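Local coordinates for protein 273aa long hypothetical dTDP-4-dehydrorhamnose reductase (Sulfolobus tokodaii, PDB 2GGS) that probably reduces dTDP-4-dehydrorhamnose with NADPH as hydride donor, as an extended short-chain dehydrogenase/reductase with a Rossmann-type fold, at residues V174-G179 with S213-A218. Numbering follows the deposited sequence.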
ATOM      1  N   VAL A 174       3.324   3.843  23.890  1.00 28.64           N
ATOM      2  CA  VAL A 174       3.468   4.016  22.454  1.00 27.08           C
ATOM      3  C   VAL A 174       4.422   5.160  22.181  1.00 27.28           C
ATOM      4  O   VAL A 174       4.244   6.272  22.684  1.00 27.50           O
ATOM      5  CB  VAL A 174       2.094   4.344  21.768  1.00 26.65           C
ATOM      6  CG1 VAL A 174       2.321   4.871  20.358  1.00 27.02           C
ATOM      7  CG2 VAL A 174       1.229   3.124  21.706  1.00 26.86           C
ATOM      8  N   PHE A 175       5.460   4.886  21.395  1.00 26.60           N
ATOM      9  CA  PHE A 175       6.366   5.924  20.932  1.00 26.97           C
ATOM     10  C   PHE A 175       5.983   6.396  19.532  1.00 26.56           C
ATOM     11  O   PHE A 175       6.122   5.668  18.554  1.00 27.99           O
ATOM     12  CB  PHE A 175       7.813   5.415  21.020  1.00 27.33           C
ATOM     13  CG  PHE A 175       8.222   5.101  22.425  1.00 27.04           C
ATOM     14  CD1 PHE A 175       8.627   6.128  23.276  1.00 29.10           C
ATOM     15  CD2 PHE A 175       8.105   3.818  22.925  1.00 27.80           C
ATOM     16  CE1 PHE A 175       8.968   5.858  24.591  1.00 29.66           C
ATOM     17  CE2 PHE A 175       8.441   3.534  24.246  1.00 29.34           C
ATOM     18  CZ  PHE A 175       8.865   4.560  25.080  1.00 28.47           C
ATOM     19  N   ALA A 176       5.440   7.601  19.448  1.00 24.55           N
ATOM     20  CA  ALA A 176       4.880   8.077  18.199  1.00 23.98           C
ATOM     21  C   ALA A 176       5.859   8.985  17.510  1.00 23.22           C
ATOM     22  O   ALA A 176       6.232  10.043  18.012  1.00 22.84           O
ATOM     23  CB  ALA A 176       3.503   8.782  18.411  1.00 22.53           C
ATOM     24  N   PHE A 177       6.287   8.550  16.324  1.00 22.51           N
ATOM     25  CA  PHE A 177       7.146   9.349  15.487  1.00 21.61           C
ATOM     26  C   PHE A 177       6.584  10.756  15.282  1.00 21.43           C
ATOM     27  O   PHE A 177       5.418  10.918  14.920  1.00 21.28           O
ATOM     28  CB  PHE A 177       7.332   8.644  14.132  1.00 22.09           C
ATOM     29  CG  PHE A 177       8.183   9.401  13.147  1.00 23.01           C
ATOM     30  CD1 PHE A 177       9.514   9.726  13.446  1.00 24.94           C
ATOM     31  CD2 PHE A 177       7.675   9.753  11.888  1.00 23.06           C
ATOM     32  CE1 PHE A 177      10.322  10.416  12.527  1.00 24.83           C
ATOM     33  CE2 PHE A 177       8.470  10.454  10.950  1.00 23.95           C
ATOM     34  CZ  PHE A 177       9.813  10.770  11.269  1.00 22.63           C
ATOM     35  N   LYS A 178       7.426  11.759  15.514  1.00 21.18           N
ATOM     36  CA  LYS A 178       7.091  13.140  15.160  1.00 21.99           C
ATOM     37  C   LYS A 178       7.141  13.323  13.651  1.00 22.53           C
ATOM     38  O   LYS A 178       8.215  13.542  13.082  1.00 21.25           O
ATOM     39  CB  LYS A 178       8.029  14.142  15.850  1.00 23.25           C
ATOM     40  CG  LYS A 178       7.642  15.627  15.664  1.00 24.36           C
ATOM     41  CD  LYS A 178       8.639  16.531  16.409  1.00 24.88           C
ATOM     42  CE  LYS A 178       8.584  17.974  15.995  1.00 29.96           C
ATOM     43  NZ  LYS A 178       9.822  18.640  16.517  1.00 30.39           N
ATOM     44  N   GLY A 179       5.967  13.252  13.024  1.00 21.84           N
ATOM     45  CA  GLY A 179       5.842  13.455  11.587  1.00 20.57           C
ATOM     46  C   GLY A 179       4.434  13.117  11.146  1.00 19.52           C
ATOM     47  O   GLY A 179       3.640  12.596  11.946  1.00 20.40           O
ATOM     48  N   SER A 213      -0.736  13.696  12.212  1.00 16.48           N
ATOM     49  CA  SER A 213       0.498  13.300  12.873  1.00 16.88           C
ATOM     50  C   SER A 213       0.301  11.942  13.542  1.00 16.24           C
ATOM     51  O   SER A 213      -0.826  11.568  13.912  1.00 16.32           O
ATOM     52  CB  SER A 213       0.941  14.388  13.893  1.00 18.38           C
ATOM     53  OG  SER A 213       0.112  14.380  15.053  1.00 18.93           O
ATOM     54  N   ARG A 214       1.392  11.189  13.735  1.00 16.38           N
ATOM     55  CA  ARG A 214       1.240   9.923  14.447  1.00 17.11           C
ATOM     56  C   ARG A 214       0.733  10.140  15.866  1.00 17.05           C
ATOM     57  O   ARG A 214      -0.042   9.339  16.388  1.00 16.73           O
ATOM     58  CB  ARG A 214       2.588   9.194  14.508  1.00 16.97           C
ATOM     59  CG  ARG A 214       2.887   8.353  13.260  1.00 18.64           C
ATOM     60  CD  ARG A 214       3.472   9.135  12.162  1.00 21.30           C
ATOM     61  NE  ARG A 214       3.992   8.276  11.078  1.00 21.84           N
ATOM     62  CZ  ARG A 214       4.415   8.729   9.906  1.00 23.48           C
ATOM     63  NH1 ARG A 214       4.368  10.027   9.620  1.00 20.14           N
ATOM     64  NH2 ARG A 214       4.878   7.870   9.004  1.00 22.65           N
ATOM     65  N   PHE A 215       1.199  11.227  16.481  1.00 17.13           N
ATOM     66  CA  PHE A 215       0.849  11.554  17.868  1.00 17.88           C
ATOM     67  C   PHE A 215      -0.652  11.774  17.985  1.00 16.86           C
ATOM     68  O   PHE A 215      -1.322  11.169  18.833  1.00 16.52           O
ATOM     69  CB  PHE A 215       1.618  12.799  18.314  1.00 18.11           C
ATOM     70  CG  PHE A 215       1.491  13.112  19.806  1.00 19.16           C
ATOM     71  CD1 PHE A 215       1.869  12.174  20.763  1.00 18.10           C
ATOM     72  CD2 PHE A 215       1.043  14.359  20.223  1.00 21.28           C
ATOM     73  CE1 PHE A 215       1.765  12.442  22.152  1.00 20.19           C
ATOM     74  CE2 PHE A 215       0.934  14.654  21.602  1.00 19.52           C
ATOM     75  CZ  PHE A 215       1.320  13.682  22.562  1.00 19.57           C
ATOM     76  N   GLU A 216      -1.197  12.617  17.113  1.00 17.47           N
ATOM     77  CA  GLU A 216      -2.623  12.884  17.236  1.00 18.12           C
ATOM     78  C   GLU A 216      -3.380  11.585  16.970  1.00 18.93           C
ATOM     79  O   GLU A 216      -4.347  11.268  17.662  1.00 19.16           O
ATOM     80  CB  GLU A 216      -3.108  14.002  16.310  1.00 18.46           C
ATOM     81  CG  GLU A 216      -4.627  14.192  16.451  1.00 19.29           C
ATOM     82  CD  GLU A 216      -5.276  15.169  15.484  1.00 19.32           C
ATOM     83  OE1 GLU A 216      -4.697  15.460  14.420  1.00 19.63           O
ATOM     84  OE2 GLU A 216      -6.426  15.614  15.800  1.00 22.03           O
ATOM     85  N   LEU A 217      -2.930  10.824  15.963  1.00 17.04           N
ATOM     86  CA  LEU A 217      -3.636   9.592  15.615  1.00 18.54           C
ATOM     87  C   LEU A 217      -3.674   8.619  16.788  1.00 18.49           C
ATOM     88  O   LEU A 217      -4.721   8.053  17.093  1.00 17.56           O
ATOM     89  CB  LEU A 217      -3.007   8.929  14.377  1.00 17.83           C
ATOM     90  CG  LEU A 217      -3.625   7.611  13.895  1.00 19.98           C
ATOM     91  CD1 LEU A 217      -5.125   7.760  13.679  1.00 19.75           C
ATOM     92  CD2 LEU A 217      -2.961   7.186  12.611  1.00 19.45           C
ATOM     93  N   ALA A 218      -2.531   8.476  17.461  1.00 19.04           N
ATOM     94  CA  ALA A 218      -2.391   7.564  18.581  1.00 18.32           C
ATOM     95  C   ALA A 218      -3.317   7.987  19.729  1.00 19.52           C
ATOM     96  O   ALA A 218      -4.006   7.155  20.300  1.00 19.70           O
ATOM     97  CB  ALA A 218      -0.940   7.522  19.034  1.00 18.80           C
TER
HETATM   98  O   HOH W   1       3.586  12.776  15.638  1.00 18.09           O
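Arg214 and Phe177 join the first turn of helix 214-224 to strand 174-177, outside the Rossmann-type parallel sheet. The strand pairs in parallel with strand 231-234, and the helix packs against both. The N-to-C directions of strand 174-177 and of helix residues 214-218 differ by 141°.

Hydrogen bonds from backbone, water and side chain hold the N-terminal end of the helix. Arg214 N donates to Gly179 O at 3.2 Å, almost in line with the carbonyl bond. A water accepts from Phe215 N and donates to Phe177 O at 2.7 Å. Ser213 is the N-cap, and its OG accepts from Glu216 N at 3.0 Å.

The Arg214 guanidinium stands beside the Phe177 ring with the planes 88° apart. Phe177 CD2 sits over the centre of one guanidinium face, 4.0 Å from Arg214 CZ, so the ring presents its edge. The Arg214 chain bends at chi2 (84°), which turns CD toward Gly179 O. Tyr181 adds a cation-pi contact to the same arginine. An alanine in place of Arg214 would probably leave Tyr181 without its cationic partner and open a gap between the Phe177 edge and Gly179.

Apolar packing continues along the strand. Ala176 CB lies 4.4 Å from Phe215 CB, near the edge of the Phe215 ring. At the start of the strand, one turn on in the helix, Val174 CG1 meets Ala218 CB at 4.4 Å.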